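Local coordinates for protein L-Ala-D/L-Glu Epimerase (Escherichia coli, PDB 1JPD) that belongs to the enolase superfamily, pairing an N-terminal capping domain with a C-terminal TIM-barrel domain, at residues A[8-19]-A[302-314]. Numbering follows the deposited sequence.
Sequences KVFEEAWPLHTP and DGPTWLAVDVEPA
Trp14 is the main bump, its indole lying against the concave side of loop 307-311, which runs obliquely along one side and past the benzo end. Leu307 CD1 lies against CB of Trp14 at 3.8 Å, Val309 CG2 borders CE3, Asp310 O lies near CZ3, and Val311 CG1 meets CH2 at 3.7 Å, the two valine side chains crossing the indole at about a right angle. With CG of Trp14 anti to its carbonyl carbon (chi1 -60°), the benzo ring reaches the loop while NE1 donates to Glu12 OE1 (2.9 Å), a bent bond that ties the pyrrole edge to the same strand. Further along, a single backbone bridge pairs Leu16 with Leu307: Ala308 N donates to Pro15 O (3.0 Å) and His17 N to Trp306 O (3.3 Å). The His17 ring lies over Ala308, whose CA sits 3.9 Å from the ring centroid in a CH-pi contact, with Thr305 O at the ring edge. The end of strand 6-15, paired with strand 29-39 in the capping domain's sheet, and the residues just after it rest on the loop between barrel strand 298-299 and strand 316-318; Thr282 and helix 283-289 flank that loop, and Arg284 forms a salt bridge with Glu12.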
loop_
_atom_site.group_PDB
_atom_site.type_symbol
_atom_site.label_atom_id
_atom_site.label_comp_id
_atom_site.label_asym_id
_atom_site.label_seq_id
_atom_site.Cartn_x
_atom_site.Cartn_y
_atom_site.Cartn_z
ATOM N N LYS A 8 5.400 23.870 -5.533
ATOM C CA LYS A 8 6.336 23.378 -6.534
ATOM C C LYS A 8 5.926 21.947 -6.843
ATOM O O LYS A 8 5.779 21.120 -5.934
ATOM C CB LYS A 8 7.774 23.403 -6.009
ATOM C CG LYS A 8 8.388 24.790 -5.880
ATOM C CD LYS A 8 9.743 24.716 -5.183
ATOM C CE LYS A 8 10.297 26.096 -4.861
ATOM N NZ LYS A 8 11.488 26.008 -3.962
ATOM N N VAL A 9 5.720 21.665 -8.124
ATOM C CA VAL A 9 5.322 20.342 -8.556
ATOM C C VAL A 9 6.335 19.828 -9.552
ATOM O O VAL A 9 6.639 20.497 -10.537
ATOM C CB VAL A 9 3.927 20.379 -9.217
ATOM C CG1 VAL A 9 3.565 19.013 -9.777
ATOM C CG2 VAL A 9 2.891 20.805 -8.191
ATOM N N PHE A 10 6.884 18.650 -9.290
ATOM C CA PHE A 10 7.849 18.078 -10.215
ATOM C C PHE A 10 7.774 16.559 -10.278
ATOM O O PHE A 10 7.441 15.880 -9.305
ATOM C CB PHE A 10 9.276 18.562 -9.899
ATOM C CG PHE A 10 9.697 18.362 -8.473
ATOM C CD1 PHE A 10 10.479 17.273 -8.111
ATOM C CD2 PHE A 10 9.339 19.282 -7.493
ATOM C CE1 PHE A 10 10.901 17.104 -6.797
ATOM C CE2 PHE A 10 9.756 19.119 -6.170
ATOM C CZ PHE A 10 10.540 18.029 -5.826
ATOM N N GLU A 11 8.088 16.046 -11.456
ATOM C CA GLU A 11 8.027 14.631 -11.751
ATOM C C GLU A 11 9.382 13.942 -11.616
ATOM O O GLU A 11 10.402 14.508 -11.991
ATOM C CB GLU A 11 7.450 14.507 -13.165
ATOM C CG GLU A 11 7.594 13.191 -13.874
ATOM C CD GLU A 11 6.962 13.247 -15.251
ATOM O OE1 GLU A 11 7.068 14.306 -15.903
ATOM O OE2 GLU A 11 6.366 12.240 -15.687
ATOM N N GLU A 12 9.383 12.724 -11.072
ATOM C CA GLU A 12 10.613 11.954 -10.892
ATOM C C GLU A 12 10.490 10.476 -11.279
ATOM O O GLU A 12 9.647 9.755 -10.750
ATOM C CB GLU A 12 11.078 12.020 -9.434
ATOM C CG GLU A 12 11.472 13.392 -8.946
ATOM C CD GLU A 12 12.027 13.371 -7.531
ATOM O OE1 GLU A 12 11.725 12.410 -6.775
ATOM O OE2 GLU A 12 12.757 14.325 -7.171
ATOM N N ALA A 13 11.349 10.019 -12.183
ATOM C CA ALA A 13 11.335 8.618 -12.587
ATOM C C ALA A 13 12.550 7.904 -11.995
ATOM O O ALA A 13 13.655 8.001 -12.530
ATOM C CB ALA A 13 11.351 8.503 -14.111
ATOM N N TRP A 14 12.346 7.184 -10.893
ATOM C CA TRP A 14 13.442 6.470 -10.231
ATOM C C TRP A 14 13.715 5.081 -10.807
ATOM O O TRP A 14 12.812 4.258 -10.926
ATOM C CB TRP A 14 13.164 6.343 -8.730
ATOM C CG TRP A 14 13.007 7.657 -8.015
ATOM C CD1 TRP A 14 11.937 8.512 -8.080
ATOM C CD2 TRP A 14 13.934 8.246 -7.097
ATOM N NE1 TRP A 14 12.141 9.589 -7.252
ATOM C CE2 TRP A 14 13.357 9.451 -6.635
ATOM C CE3 TRP A 14 15.197 7.871 -6.615
ATOM C CZ2 TRP A 14 14.000 10.285 -5.716
ATOM C CZ3 TRP A 14 15.839 8.701 -5.699
ATOM C CH2 TRP A 14 15.237 9.894 -5.259
ATOM N N PRO A 15 14.980 4.799 -11.153
ATOM C CA PRO A 15 15.378 3.507 -11.717
ATOM C C PRO A 15 15.110 2.360 -10.748
ATOM O O PRO A 15 15.150 2.549 -9.529
ATOM C CB PRO A 15 16.876 3.685 -11.966
ATOM C CG PRO A 15 17.040 5.153 -12.125
ATOM C CD PRO A 15 16.144 5.694 -11.050
ATOM N N LEU A 16 14.848 1.173 -11.295
ATOM C CA LEU A 16 14.596 -0.014 -10.476
ATOM C C LEU A 16 15.814 -0.935 -10.542
ATOM O O LEU A 16 16.605 -0.839 -11.477
ATOM C CB LEU A 16 13.350 -0.753 -10.985
ATOM C CG LEU A 16 12.004 -0.026 -10.863
ATOM C CD1 LEU A 16 10.887 -0.872 -11.456
ATOM C CD2 LEU A 16 11.720 0.267 -9.403
ATOM N N HIS A 17 15.967 -1.808 -9.544
ATOM C CA HIS A 17 17.076 -2.768 -9.500
ATOM C C HIS A 17 17.033 -3.687 -10.715
ATOM O O HIS A 17 18.031 -3.891 -11.405
ATOM C CB HIS A 17 16.990 -3.638 -8.244
ATOM C CG HIS A 17 17.674 -3.049 -7.055
ATOM N ND1 HIS A 17 19.018 -2.743 -7.047
ATOM C CD2 HIS A 17 17.208 -2.733 -5.825
ATOM C CE1 HIS A 17 19.352 -2.266 -5.860
ATOM N NE2 HIS A 17 18.271 -2.250 -5.100
ATOM N N THR A 18 15.852 -4.245 -10.952
ATOM C CA THR A 18 15.608 -5.162 -12.062
ATOM C C THR A 18 14.282 -4.750 -12.725
ATOM O O THR A 18 13.417 -4.170 -12.072
ATOM C CB THR A 18 15.554 -6.639 -11.564
ATOM O OG1 THR A 18 14.480 -6.800 -10.641
ATOM C CG2 THR A 18 16.860 -7.019 -10.863
ATOM N N PRO A 19 14.100 -5.052 -14.029
ATOM C CA PRO A 19 12.883 -4.716 -14.784
ATOM C C PRO A 19 11.582 -5.195 -14.087
ATOM O O PRO A 19 11.288 -6.404 -13.982
ATOM C CB PRO A 19 13.113 -5.417 -16.128
ATOM C CG PRO A 19 14.585 -5.313 -16.304
ATOM C CD PRO A 19 15.095 -5.672 -14.925
ATOM N N ASP A 302 7.693 -2.281 1.712
ATOM C CA ASP A 302 9.045 -2.269 1.171
ATOM C C ASP A 302 9.197 -1.701 -0.243
ATOM O O ASP A 302 10.213 -1.915 -0.897
ATOM C CB ASP A 302 9.681 -3.674 1.266
ATOM C CG ASP A 302 9.114 -4.667 0.258
ATOM O OD1 ASP A 302 9.627 -5.806 0.226
ATOM O OD2 ASP A 302 8.174 -4.321 -0.495
ATOM N N GLY A 303 8.202 -0.958 -0.708
ATOM C CA GLY A 303 8.292 -0.374 -2.036
ATOM C C GLY A 303 9.654 0.240 -2.345
ATOM O O GLY A 303 10.227 -0.028 -3.399
ATOM N N PRO A 304 10.207 1.064 -1.446
ATOM C CA PRO A 304 11.513 1.672 -1.713
ATOM C C PRO A 304 12.648 0.703 -2.053
ATOM O O PRO A 304 13.529 1.048 -2.838
ATOM C CB PRO A 304 11.802 2.454 -0.432
ATOM C CG PRO A 304 10.428 2.855 0.027
ATOM C CD PRO A 304 9.639 1.574 -0.184
ATOM N N THR A 305 12.641 -0.498 -1.476
ATOM C CA THR A 305 13.718 -1.459 -1.740
ATOM C C THR A 305 13.749 -1.926 -3.191
ATOM O O THR A 305 14.733 -2.515 -3.634
ATOM C CB THR A 305 13.639 -2.717 -0.817
ATOM O OG1 THR A 305 12.460 -3.471 -1.117
ATOM C CG2 THR A 305 13.605 -2.312 0.654
ATOM N N TRP A 306 12.677 -1.656 -3.931
ATOM C CA TRP A 306 12.614 -2.062 -5.328
ATOM C C TRP A 306 13.329 -1.055 -6.218
ATOM O O TRP A 306 13.515 -1.298 -7.411
ATOM C CB TRP A 306 11.155 -2.212 -5.796
ATOM C CG TRP A 306 10.371 -3.270 -5.061
ATOM C CD1 TRP A 306 9.899 -3.202 -3.779
ATOM C CD2 TRP A 306 10.008 -4.565 -5.550
ATOM N NE1 TRP A 306 9.267 -4.377 -3.438
ATOM C CE2 TRP A 306 9.318 -5.231 -4.507
ATOM C CE3 TRP A 306 10.197 -5.231 -6.769
ATOM C CZ2 TRP A 306 8.821 -6.531 -4.644
ATOM C CZ3 TRP A 306 9.700 -6.533 -6.906
ATOM C CH2 TRP A 306 9.019 -7.165 -5.847
ATOM N N LEU A 307 13.723 0.078 -5.650
ATOM C CA LEU A 307 14.412 1.095 -6.432
ATOM C C LEU A 307 15.924 0.949 -6.276
ATOM O O LEU A 307 16.412 0.643 -5.184
ATOM C CB LEU A 307 13.991 2.497 -5.988
ATOM C CG LEU A 307 12.508 2.807 -5.795
ATOM C CD1 LEU A 307 12.359 4.298 -5.600
ATOM C CD2 LEU A 307 11.703 2.369 -6.984
ATOM N N ALA A 308 16.659 1.172 -7.369
ATOM C CA ALA A 308 18.122 1.073 -7.358
ATOM C C ALA A 308 18.689 1.971 -6.259
ATOM O O ALA A 308 19.582 1.576 -5.504
ATOM C CB ALA A 308 18.686 1.481 -8.718
ATOM N N VAL A 309 18.159 3.186 -6.185
ATOM C CA VAL A 309 18.563 4.155 -5.179
ATOM C C VAL A 309 17.292 4.737 -4.593
ATOM O O VAL A 309 16.210 4.578 -5.160
ATOM C CB VAL A 309 19.413 5.292 -5.781
ATOM C CG1 VAL A 309 20.794 4.767 -6.159
ATOM C CG2 VAL A 309 18.714 5.871 -7.004
ATOM N N ASP A 310 17.429 5.406 -3.457
ATOM C CA ASP A 310 16.295 6.002 -2.762
ATOM C C ASP A 310 16.653 7.452 -2.440
ATOM O O ASP A 310 17.738 7.930 -2.785
ATOM C CB ASP A 310 16.034 5.218 -1.467
ATOM C CG ASP A 310 14.705 5.568 -0.807
ATOM O OD1 ASP A 310 13.990 6.483 -1.271
ATOM O OD2 ASP A 310 14.373 4.917 0.203
ATOM N N VAL A 311 15.739 8.155 -1.789
ATOM C CA VAL A 311 16.003 9.528 -1.412
ATOM C C VAL A 311 17.110 9.505 -0.369
ATOM O O VAL A 311 17.550 8.441 0.064
ATOM C CB VAL A 311 14.754 10.197 -0.827
ATOM C CG1 VAL A 311 13.757 10.466 -1.929
ATOM C CG2 VAL A 311 14.142 9.311 0.243
ATOM N N GLU A 312 17.561 10.684 0.028
ATOM C CA GLU A 312 18.626 10.798 1.006
ATOM C C GLU A 312 18.176 11.858 2.006
ATOM O O GLU A 312 17.985 13.009 1.638
ATOM C CB GLU A 312 19.899 11.245 0.289
ATOM C CG GLU A 312 21.205 10.836 0.940
ATOM C CD GLU A 312 22.410 11.360 0.167
ATOM O OE1 GLU A 312 22.560 12.600 0.060
ATOM O OE2 GLU A 312 23.200 10.531 -0.341
ATOM N N PRO A 313 17.967 11.478 3.276
ATOM C CA PRO A 313 18.119 10.147 3.873
ATOM C C PRO A 313 16.936 9.238 3.552
ATOM O O PRO A 313 15.845 9.703 3.216
ATOM C CB PRO A 313 18.194 10.457 5.357
ATOM C CG PRO A 313 17.175 11.544 5.482
ATOM C CD PRO A 313 17.522 12.443 4.300
ATOM N N ALA A 314 17.161 7.940 3.682
ATOM C CA ALA A 314 16.136 6.957 3.405
ATOM C C ALA A 314 15.829 6.143 4.646
ATOM O O ALA A 314 16.575 6.182 5.624
ATOM C CB ALA A 314 16.600 6.038 2.296
#